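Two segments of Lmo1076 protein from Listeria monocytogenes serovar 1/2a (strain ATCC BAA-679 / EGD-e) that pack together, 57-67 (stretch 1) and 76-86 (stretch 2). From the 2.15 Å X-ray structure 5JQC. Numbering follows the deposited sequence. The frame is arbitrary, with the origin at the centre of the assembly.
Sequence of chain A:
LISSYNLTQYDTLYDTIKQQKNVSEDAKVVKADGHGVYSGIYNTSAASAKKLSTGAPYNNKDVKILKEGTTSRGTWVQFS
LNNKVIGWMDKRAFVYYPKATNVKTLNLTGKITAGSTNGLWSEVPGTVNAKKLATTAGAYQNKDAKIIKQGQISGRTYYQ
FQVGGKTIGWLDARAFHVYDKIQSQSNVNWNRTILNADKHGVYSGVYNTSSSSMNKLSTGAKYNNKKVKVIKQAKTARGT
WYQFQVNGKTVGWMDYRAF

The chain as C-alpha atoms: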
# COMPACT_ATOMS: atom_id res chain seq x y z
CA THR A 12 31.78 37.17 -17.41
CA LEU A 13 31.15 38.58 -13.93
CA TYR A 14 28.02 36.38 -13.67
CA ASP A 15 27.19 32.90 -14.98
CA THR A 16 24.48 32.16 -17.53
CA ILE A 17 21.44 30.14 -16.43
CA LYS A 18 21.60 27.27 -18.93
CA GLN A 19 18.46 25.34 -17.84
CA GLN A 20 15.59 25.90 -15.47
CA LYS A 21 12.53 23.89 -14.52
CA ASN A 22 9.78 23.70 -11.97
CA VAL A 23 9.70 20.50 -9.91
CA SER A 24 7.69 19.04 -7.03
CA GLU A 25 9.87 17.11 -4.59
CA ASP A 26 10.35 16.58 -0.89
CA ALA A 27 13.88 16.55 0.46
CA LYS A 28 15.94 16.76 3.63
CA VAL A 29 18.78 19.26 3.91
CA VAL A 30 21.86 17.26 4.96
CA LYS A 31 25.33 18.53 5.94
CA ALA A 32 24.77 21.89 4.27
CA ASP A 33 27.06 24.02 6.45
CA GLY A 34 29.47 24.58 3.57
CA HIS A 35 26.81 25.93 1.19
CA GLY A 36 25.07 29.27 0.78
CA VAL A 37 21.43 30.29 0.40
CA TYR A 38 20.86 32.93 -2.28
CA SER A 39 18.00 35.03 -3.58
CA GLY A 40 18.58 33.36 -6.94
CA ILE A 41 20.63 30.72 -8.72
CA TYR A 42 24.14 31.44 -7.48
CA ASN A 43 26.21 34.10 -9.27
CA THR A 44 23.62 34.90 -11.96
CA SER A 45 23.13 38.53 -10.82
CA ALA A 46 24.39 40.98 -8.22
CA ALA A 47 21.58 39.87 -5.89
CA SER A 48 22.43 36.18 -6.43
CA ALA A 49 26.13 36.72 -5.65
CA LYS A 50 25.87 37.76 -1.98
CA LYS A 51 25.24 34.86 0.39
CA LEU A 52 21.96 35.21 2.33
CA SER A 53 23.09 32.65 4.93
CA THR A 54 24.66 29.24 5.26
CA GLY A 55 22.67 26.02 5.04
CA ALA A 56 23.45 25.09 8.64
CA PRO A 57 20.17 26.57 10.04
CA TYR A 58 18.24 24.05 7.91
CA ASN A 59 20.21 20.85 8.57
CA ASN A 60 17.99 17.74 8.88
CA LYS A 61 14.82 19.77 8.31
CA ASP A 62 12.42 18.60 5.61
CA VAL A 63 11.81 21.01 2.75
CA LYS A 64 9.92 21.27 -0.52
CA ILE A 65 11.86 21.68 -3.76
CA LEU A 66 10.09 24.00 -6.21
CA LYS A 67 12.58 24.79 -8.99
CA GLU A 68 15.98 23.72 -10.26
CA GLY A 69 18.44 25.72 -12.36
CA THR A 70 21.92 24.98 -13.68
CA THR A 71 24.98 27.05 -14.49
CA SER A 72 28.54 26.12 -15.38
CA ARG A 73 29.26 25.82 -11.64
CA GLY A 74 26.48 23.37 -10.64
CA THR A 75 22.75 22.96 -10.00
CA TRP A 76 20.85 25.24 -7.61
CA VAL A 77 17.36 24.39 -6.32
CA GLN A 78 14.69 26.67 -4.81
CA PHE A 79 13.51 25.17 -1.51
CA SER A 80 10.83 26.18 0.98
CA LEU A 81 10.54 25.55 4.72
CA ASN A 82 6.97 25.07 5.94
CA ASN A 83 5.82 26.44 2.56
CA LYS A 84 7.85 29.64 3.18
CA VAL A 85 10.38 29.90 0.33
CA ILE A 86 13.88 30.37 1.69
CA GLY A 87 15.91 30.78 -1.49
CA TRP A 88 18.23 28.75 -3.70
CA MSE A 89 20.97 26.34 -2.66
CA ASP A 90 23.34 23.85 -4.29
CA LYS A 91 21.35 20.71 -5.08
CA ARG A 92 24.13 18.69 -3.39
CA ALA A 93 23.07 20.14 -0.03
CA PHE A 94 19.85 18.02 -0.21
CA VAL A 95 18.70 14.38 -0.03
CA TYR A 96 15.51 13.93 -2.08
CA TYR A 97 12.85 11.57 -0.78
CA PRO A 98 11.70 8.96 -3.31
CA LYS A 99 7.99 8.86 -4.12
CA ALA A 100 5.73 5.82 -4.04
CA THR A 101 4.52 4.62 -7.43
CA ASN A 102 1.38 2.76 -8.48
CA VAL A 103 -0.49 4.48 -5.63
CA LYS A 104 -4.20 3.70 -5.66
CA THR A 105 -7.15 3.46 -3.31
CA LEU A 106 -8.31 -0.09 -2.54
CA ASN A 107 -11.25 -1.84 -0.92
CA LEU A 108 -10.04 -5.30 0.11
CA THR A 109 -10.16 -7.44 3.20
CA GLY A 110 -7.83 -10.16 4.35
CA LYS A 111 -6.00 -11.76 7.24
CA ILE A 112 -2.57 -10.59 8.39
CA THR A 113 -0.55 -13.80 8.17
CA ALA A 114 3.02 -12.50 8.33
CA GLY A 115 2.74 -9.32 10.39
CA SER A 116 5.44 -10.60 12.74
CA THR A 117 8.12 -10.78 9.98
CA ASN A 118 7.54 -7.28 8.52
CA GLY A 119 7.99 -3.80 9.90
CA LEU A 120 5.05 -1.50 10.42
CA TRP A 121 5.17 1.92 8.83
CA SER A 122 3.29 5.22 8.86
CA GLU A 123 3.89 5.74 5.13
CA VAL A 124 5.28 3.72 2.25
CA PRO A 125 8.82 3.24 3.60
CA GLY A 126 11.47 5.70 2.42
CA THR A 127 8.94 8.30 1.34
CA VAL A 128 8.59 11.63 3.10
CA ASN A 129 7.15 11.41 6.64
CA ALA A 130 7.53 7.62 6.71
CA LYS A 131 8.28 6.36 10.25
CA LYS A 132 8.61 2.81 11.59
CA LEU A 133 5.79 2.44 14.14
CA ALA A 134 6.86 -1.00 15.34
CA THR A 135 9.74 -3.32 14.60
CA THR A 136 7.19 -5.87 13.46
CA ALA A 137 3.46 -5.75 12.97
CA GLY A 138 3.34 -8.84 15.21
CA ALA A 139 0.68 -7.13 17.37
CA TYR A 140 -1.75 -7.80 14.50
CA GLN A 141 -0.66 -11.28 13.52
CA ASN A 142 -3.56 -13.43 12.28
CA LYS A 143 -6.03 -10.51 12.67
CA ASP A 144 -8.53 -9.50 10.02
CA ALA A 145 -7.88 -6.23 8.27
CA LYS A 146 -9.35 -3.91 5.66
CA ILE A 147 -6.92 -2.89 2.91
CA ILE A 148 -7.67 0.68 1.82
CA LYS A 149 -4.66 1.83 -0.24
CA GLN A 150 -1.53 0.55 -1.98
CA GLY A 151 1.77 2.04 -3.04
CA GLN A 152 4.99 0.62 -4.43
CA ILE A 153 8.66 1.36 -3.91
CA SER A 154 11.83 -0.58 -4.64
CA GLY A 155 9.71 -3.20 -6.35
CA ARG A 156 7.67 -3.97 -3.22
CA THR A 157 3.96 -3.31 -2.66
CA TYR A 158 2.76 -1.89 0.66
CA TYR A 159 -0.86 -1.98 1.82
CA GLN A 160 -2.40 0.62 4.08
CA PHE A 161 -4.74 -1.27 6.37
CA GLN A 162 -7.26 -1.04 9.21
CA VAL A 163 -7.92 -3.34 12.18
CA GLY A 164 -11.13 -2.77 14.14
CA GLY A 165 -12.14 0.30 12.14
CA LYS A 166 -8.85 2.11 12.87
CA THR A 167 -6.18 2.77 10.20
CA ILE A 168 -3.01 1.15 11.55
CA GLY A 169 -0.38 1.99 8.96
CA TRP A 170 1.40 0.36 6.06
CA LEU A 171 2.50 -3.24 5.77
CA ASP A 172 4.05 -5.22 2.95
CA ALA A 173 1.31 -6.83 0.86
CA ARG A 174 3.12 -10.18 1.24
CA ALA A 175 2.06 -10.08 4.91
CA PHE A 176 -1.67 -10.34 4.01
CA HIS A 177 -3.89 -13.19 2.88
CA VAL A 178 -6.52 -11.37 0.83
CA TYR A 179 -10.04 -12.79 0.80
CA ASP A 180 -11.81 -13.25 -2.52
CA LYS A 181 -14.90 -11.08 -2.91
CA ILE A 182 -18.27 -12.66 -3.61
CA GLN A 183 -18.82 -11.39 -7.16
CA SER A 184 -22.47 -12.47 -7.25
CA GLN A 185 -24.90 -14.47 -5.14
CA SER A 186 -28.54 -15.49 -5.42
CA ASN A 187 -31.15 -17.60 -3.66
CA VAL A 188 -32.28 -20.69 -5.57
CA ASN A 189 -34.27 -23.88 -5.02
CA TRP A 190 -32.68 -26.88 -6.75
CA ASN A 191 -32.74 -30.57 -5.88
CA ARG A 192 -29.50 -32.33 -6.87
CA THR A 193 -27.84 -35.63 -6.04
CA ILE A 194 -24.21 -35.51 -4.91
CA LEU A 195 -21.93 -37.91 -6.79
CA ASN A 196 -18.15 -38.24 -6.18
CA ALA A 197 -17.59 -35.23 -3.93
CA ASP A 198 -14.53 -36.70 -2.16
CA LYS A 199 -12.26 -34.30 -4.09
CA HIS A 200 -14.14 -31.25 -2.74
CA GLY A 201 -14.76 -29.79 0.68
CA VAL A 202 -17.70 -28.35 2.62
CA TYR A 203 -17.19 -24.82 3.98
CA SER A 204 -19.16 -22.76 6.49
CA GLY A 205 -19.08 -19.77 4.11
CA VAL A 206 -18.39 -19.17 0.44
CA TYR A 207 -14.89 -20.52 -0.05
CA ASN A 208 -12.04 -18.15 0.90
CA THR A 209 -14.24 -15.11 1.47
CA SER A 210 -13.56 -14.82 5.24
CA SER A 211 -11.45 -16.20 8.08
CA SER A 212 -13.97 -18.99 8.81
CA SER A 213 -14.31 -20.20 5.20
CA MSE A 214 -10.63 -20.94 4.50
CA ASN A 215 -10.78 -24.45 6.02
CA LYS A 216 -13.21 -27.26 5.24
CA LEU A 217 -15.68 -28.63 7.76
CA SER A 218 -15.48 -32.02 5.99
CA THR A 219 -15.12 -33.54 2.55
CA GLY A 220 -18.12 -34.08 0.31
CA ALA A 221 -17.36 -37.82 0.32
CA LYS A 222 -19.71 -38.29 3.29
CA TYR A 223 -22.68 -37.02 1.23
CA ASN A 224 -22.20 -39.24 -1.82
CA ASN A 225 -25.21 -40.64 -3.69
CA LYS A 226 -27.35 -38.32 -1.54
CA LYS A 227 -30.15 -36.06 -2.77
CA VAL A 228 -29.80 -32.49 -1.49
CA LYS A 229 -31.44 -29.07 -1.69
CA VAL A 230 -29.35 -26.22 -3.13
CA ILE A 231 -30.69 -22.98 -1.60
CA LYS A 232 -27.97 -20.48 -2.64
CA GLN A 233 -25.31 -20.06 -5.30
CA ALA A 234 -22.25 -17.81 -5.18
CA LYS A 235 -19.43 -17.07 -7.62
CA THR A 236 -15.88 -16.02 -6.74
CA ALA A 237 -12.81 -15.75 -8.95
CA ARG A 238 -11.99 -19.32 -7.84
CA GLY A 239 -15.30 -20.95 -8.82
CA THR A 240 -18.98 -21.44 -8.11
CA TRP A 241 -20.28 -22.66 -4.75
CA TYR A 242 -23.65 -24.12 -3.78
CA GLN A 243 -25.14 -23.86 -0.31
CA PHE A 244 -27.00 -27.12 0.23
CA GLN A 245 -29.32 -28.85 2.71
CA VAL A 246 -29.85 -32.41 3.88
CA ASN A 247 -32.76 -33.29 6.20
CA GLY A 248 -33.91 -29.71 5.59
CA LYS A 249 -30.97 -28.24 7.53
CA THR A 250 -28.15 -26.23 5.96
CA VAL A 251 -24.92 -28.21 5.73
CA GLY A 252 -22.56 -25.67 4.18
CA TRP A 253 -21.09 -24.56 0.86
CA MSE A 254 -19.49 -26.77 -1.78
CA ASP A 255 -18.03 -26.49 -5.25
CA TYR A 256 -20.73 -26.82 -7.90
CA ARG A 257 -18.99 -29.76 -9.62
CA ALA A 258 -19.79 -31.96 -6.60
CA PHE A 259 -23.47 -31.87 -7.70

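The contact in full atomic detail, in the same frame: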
# COMPACT_ATOMS: atom_id res chain seq x y z
N PRO A 57 21.45 26.45 9.32
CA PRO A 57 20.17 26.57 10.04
C PRO A 57 19.13 25.54 9.63
O PRO A 57 18.21 25.26 10.41
CB PRO A 57 19.70 27.99 9.69
CG PRO A 57 20.93 28.73 9.37
CD PRO A 57 21.83 27.74 8.70
N TYR A 58 19.26 24.94 8.45
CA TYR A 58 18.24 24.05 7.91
C TYR A 58 18.67 22.59 7.90
O TYR A 58 18.01 21.78 7.25
CB TYR A 58 17.86 24.50 6.50
CG TYR A 58 17.63 26.00 6.36
CD1 TYR A 58 16.37 26.55 6.55
CD2 TYR A 58 18.68 26.86 6.02
CE1 TYR A 58 16.15 27.91 6.42
CE2 TYR A 58 18.47 28.22 5.88
CZ TYR A 58 17.20 28.74 6.09
OH TYR A 58 16.98 30.10 5.96
N ASN A 59 19.75 22.24 8.59
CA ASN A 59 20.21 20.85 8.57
C ASN A 59 19.17 19.93 9.18
O ASN A 59 18.60 20.23 10.23
CB ASN A 59 21.54 20.72 9.30
CG ASN A 59 22.70 21.20 8.47
OD1 ASN A 59 22.67 21.11 7.24
ND2 ASN A 59 23.73 21.72 9.12
N ASN A 60 18.91 18.81 8.49
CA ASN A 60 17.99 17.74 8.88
C ASN A 60 16.53 18.16 8.88
O ASN A 60 15.68 17.36 9.29
CB ASN A 60 18.36 17.16 10.24
CG ASN A 60 19.75 16.62 10.25
OD1 ASN A 60 20.70 17.36 10.51
ND2 ASN A 60 19.90 15.34 9.93
N LYS A 61 16.21 19.37 8.44
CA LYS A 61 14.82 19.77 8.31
C LYS A 61 14.31 19.36 6.94
O LYS A 61 15.07 19.36 5.96
CB LYS A 61 14.68 21.28 8.52
N ASP A 62 13.04 18.97 6.88
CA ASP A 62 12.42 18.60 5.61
C ASP A 62 11.94 19.84 4.88
O ASP A 62 11.40 20.78 5.48
CB ASP A 62 11.26 17.64 5.86
CG ASP A 62 11.72 16.20 6.08
OD1 ASP A 62 12.94 15.97 6.22
OD2 ASP A 62 10.85 15.29 6.12
N VAL A 63 12.13 19.85 3.56
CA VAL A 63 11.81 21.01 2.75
C VAL A 63 11.13 20.53 1.48
O VAL A 63 11.13 19.35 1.14
CB VAL A 63 13.05 21.86 2.38
CG1 VAL A 63 13.61 22.54 3.62
CG2 VAL A 63 14.11 20.98 1.73
N LYS A 64 10.54 21.49 0.78
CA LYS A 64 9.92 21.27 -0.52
C LYS A 64 10.81 21.89 -1.58
O LYS A 64 11.29 23.02 -1.41
CB LYS A 64 8.52 21.90 -0.56
CG LYS A 64 7.52 21.34 0.46
CD LYS A 64 6.62 20.27 -0.16
CE LYS A 64 5.48 19.87 0.76
NZ LYS A 64 4.48 19.01 0.06
N ILE A 65 11.04 21.18 -2.67
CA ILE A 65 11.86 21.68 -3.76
C ILE A 65 10.92 22.10 -4.88
O ILE A 65 10.15 21.28 -5.39
CB ILE A 65 12.88 20.64 -4.25
CG1 ILE A 65 13.74 20.16 -3.09
CG2 ILE A 65 13.76 21.24 -5.34
CD1 ILE A 65 14.58 21.24 -2.44
N LEU A 66 11.01 23.37 -5.27
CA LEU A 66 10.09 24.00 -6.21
C LEU A 66 10.68 24.19 -7.60
O LEU A 66 9.96 24.06 -8.60
CB LEU A 66 9.64 25.36 -5.67
CG LEU A 66 8.63 25.44 -4.52
CD1 LEU A 66 9.23 25.02 -3.20
CD2 LEU A 66 8.11 26.87 -4.45
N LYS A 67 11.96 24.53 -7.70
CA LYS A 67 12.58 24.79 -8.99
C LYS A 67 14.01 24.29 -8.94
O LYS A 67 14.60 24.16 -7.87
CB LYS A 67 12.61 26.28 -9.36
CG LYS A 67 11.29 27.04 -9.32
CD LYS A 67 11.54 28.50 -9.72
CE LYS A 67 10.30 29.37 -9.51
NZ LYS A 67 9.16 28.92 -10.36
N TRP A 76 21.46 24.61 -8.77
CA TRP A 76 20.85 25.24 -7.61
C TRP A 76 19.35 24.98 -7.62
O TRP A 76 18.71 25.03 -8.67
CB TRP A 76 21.16 26.76 -7.59
CG TRP A 76 22.51 27.00 -7.02
CD1 TRP A 76 22.81 27.32 -5.73
CD2 TRP A 76 23.77 26.85 -7.69
NE1 TRP A 76 24.16 27.40 -5.56
CE2 TRP A 76 24.78 27.12 -6.75
CE3 TRP A 76 24.13 26.54 -9.01
CZ2 TRP A 76 26.13 27.10 -7.08
CZ3 TRP A 76 25.48 26.51 -9.33
CH2 TRP A 76 26.46 26.79 -8.37
N VAL A 77 18.78 24.70 -6.44
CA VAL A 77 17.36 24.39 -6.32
C VAL A 77 16.70 25.35 -5.33
O VAL A 77 17.28 25.71 -4.30
CB VAL A 77 17.13 22.92 -5.90
CG1 VAL A 77 17.87 21.98 -6.84
CG2 VAL A 77 17.55 22.65 -4.46
N GLN A 78 15.47 25.78 -5.66
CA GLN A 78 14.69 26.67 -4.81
C GLN A 78 13.85 25.86 -3.83
O GLN A 78 12.90 25.19 -4.25
CB GLN A 78 13.78 27.58 -5.64
CG GLN A 78 12.89 28.50 -4.80
CD GLN A 78 11.74 29.12 -5.58
OE1 GLN A 78 10.92 28.41 -6.16
NE2 GLN A 78 11.67 30.45 -5.58
N PHE A 79 14.18 25.93 -2.55
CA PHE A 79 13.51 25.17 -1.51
C PHE A 79 12.71 26.08 -0.60
O PHE A 79 12.98 27.28 -0.48
CB PHE A 79 14.51 24.39 -0.65
CG PHE A 79 15.40 25.27 0.18
CD1 PHE A 79 16.38 26.05 -0.41
CD2 PHE A 79 15.27 25.30 1.56
CE1 PHE A 79 17.20 26.85 0.35
CE2 PHE A 79 16.10 26.11 2.33
CZ PHE A 79 17.06 26.88 1.71
N SER A 80 11.73 25.48 0.09
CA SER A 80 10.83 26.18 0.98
C SER A 80 10.68 25.41 2.29
O SER A 80 10.52 24.19 2.28
CB SER A 80 9.45 26.36 0.34
OG SER A 80 8.79 25.10 0.24
N LEU A 81 10.72 26.14 3.40
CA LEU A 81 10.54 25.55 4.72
C LEU A 81 9.15 25.91 5.23
O LEU A 81 8.82 27.09 5.36
CB LEU A 81 11.62 26.05 5.69
CG LEU A 81 11.50 25.42 7.08
CD1 LEU A 81 11.59 23.91 6.97
CD2 LEU A 81 12.57 25.98 7.99
N ASN A 82 8.35 24.88 5.52
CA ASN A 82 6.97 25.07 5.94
C ASN A 82 6.24 25.98 4.96
O ASN A 82 5.56 26.92 5.35
CB ASN A 82 6.88 25.62 7.36
CG ASN A 82 7.60 24.74 8.36
OD1 ASN A 82 8.36 25.23 9.19
ND2 ASN A 82 7.38 23.44 8.27
N ASN A 83 6.44 25.71 3.67
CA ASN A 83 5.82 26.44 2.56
C ASN A 83 6.21 27.92 2.53
O ASN A 83 5.58 28.70 1.81
CB ASN A 83 4.29 26.27 2.58
CG ASN A 83 3.87 24.81 2.47
OD1 ASN A 83 3.90 24.22 1.39
ND2 ASN A 83 3.48 24.21 3.60
N LYS A 84 7.24 28.31 3.27
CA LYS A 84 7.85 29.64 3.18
C LYS A 84 9.14 29.50 2.38
O LYS A 84 10.11 28.91 2.88
CB LYS A 84 8.13 30.20 4.58
N VAL A 85 9.16 30.03 1.14
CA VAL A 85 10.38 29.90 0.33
C VAL A 85 11.54 30.55 1.07
O VAL A 85 11.41 31.63 1.66
CB VAL A 85 10.22 30.50 -1.08
CG1 VAL A 85 9.20 29.73 -1.92
CG2 VAL A 85 9.93 32.01 -1.05
N ILE A 86 12.67 29.87 1.06
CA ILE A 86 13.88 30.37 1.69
C ILE A 86 14.82 30.98 0.67
O ILE A 86 15.37 32.06 0.89
CB ILE A 86 14.56 29.24 2.49
CG1 ILE A 86 13.57 28.63 3.48
CG2 ILE A 86 15.79 29.76 3.18
CD1 ILE A 86 12.82 29.64 4.33

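The two stretches meet as antiparallel strands, 62-67 and 76-81, whose axes run at 140° and approach to 4.6 Å; together they bury 765 Å². Four backbone hydrogen bonds fix the register, and side chains fill in around them.

Stretch 2 begins at Trp 76, whose indole leads away from stretch 1 and contributes almost nothing to the contact. Val 77 is the first to engage: its CB lies 3.8 Å from Ile 65 CG2, an apolar contact between two buried, beta-branched residues. Its CA also approaches Lys 67 O at 3.2 Å, with a CA-H...O angle of 128°.

Gln 78 has the largest area covered by stretch 1, 96 Å². Its N donates to Lys 67 O (2.9 Å, 155°), and its O accepts from Leu 66 N (2.8 Å, 170°). The side chain, t at both chi1 and chi2, brings OE1 to 3.3 Å from Leu 66 CB and 3.5 Å from Lys 67 CG. These neighbours are carbons, and OE1 is buried without a polar partner anywhere in the model, so the packing here carries an unmet polar group.

Phe 79 pairs with Ile 65 without hydrogen bonds between them, at a CA-CA distance of 4.5 Å. Both side chains lie on the same face of the sheet, where Ile 65 CD1 reaches Phe 79 CB at 3.6 Å. The Phe 79 ring, at chi1 p, receives Val 63 CG1 at its edge, 3.8 Å from CD2, and turns its own edge to the face of Tyr 58. Centroids 5.5 Å apart and planes at 83° define this edge-to-face pair.

Ser 80 forms a hydrogen-bonded antiparallel bridge with Lys 64: Lys 64 N to Ser 80 O is 3.1 Å at 170°, and Ser 80 N to Lys 64 O is 2.9 Å at 143°. Its small side chain sits on the other face, OG being 3.3 Å from Lys 64 CB and 3.5 Å from Leu 66 CD1.

Leu 81 points its CB sideways, but its end comes nearer: CD1 is 4.1 Å from Val 63 CG1, while CD2 is 4.1 Å from Tyr 58 CD1, at the ring edge. The type I' turn from Leu 81 to Lys 84 then reverses the chain, returning two further residues to the contact. Val 85 CG1 meets Leu 66 CD2 at 4.0 Å. Ile 86 places CG2 only 3.0 Å from Tyr 58 OH and 3.4 Å from Tyr 58 CZ, a tight approach for a methyl group.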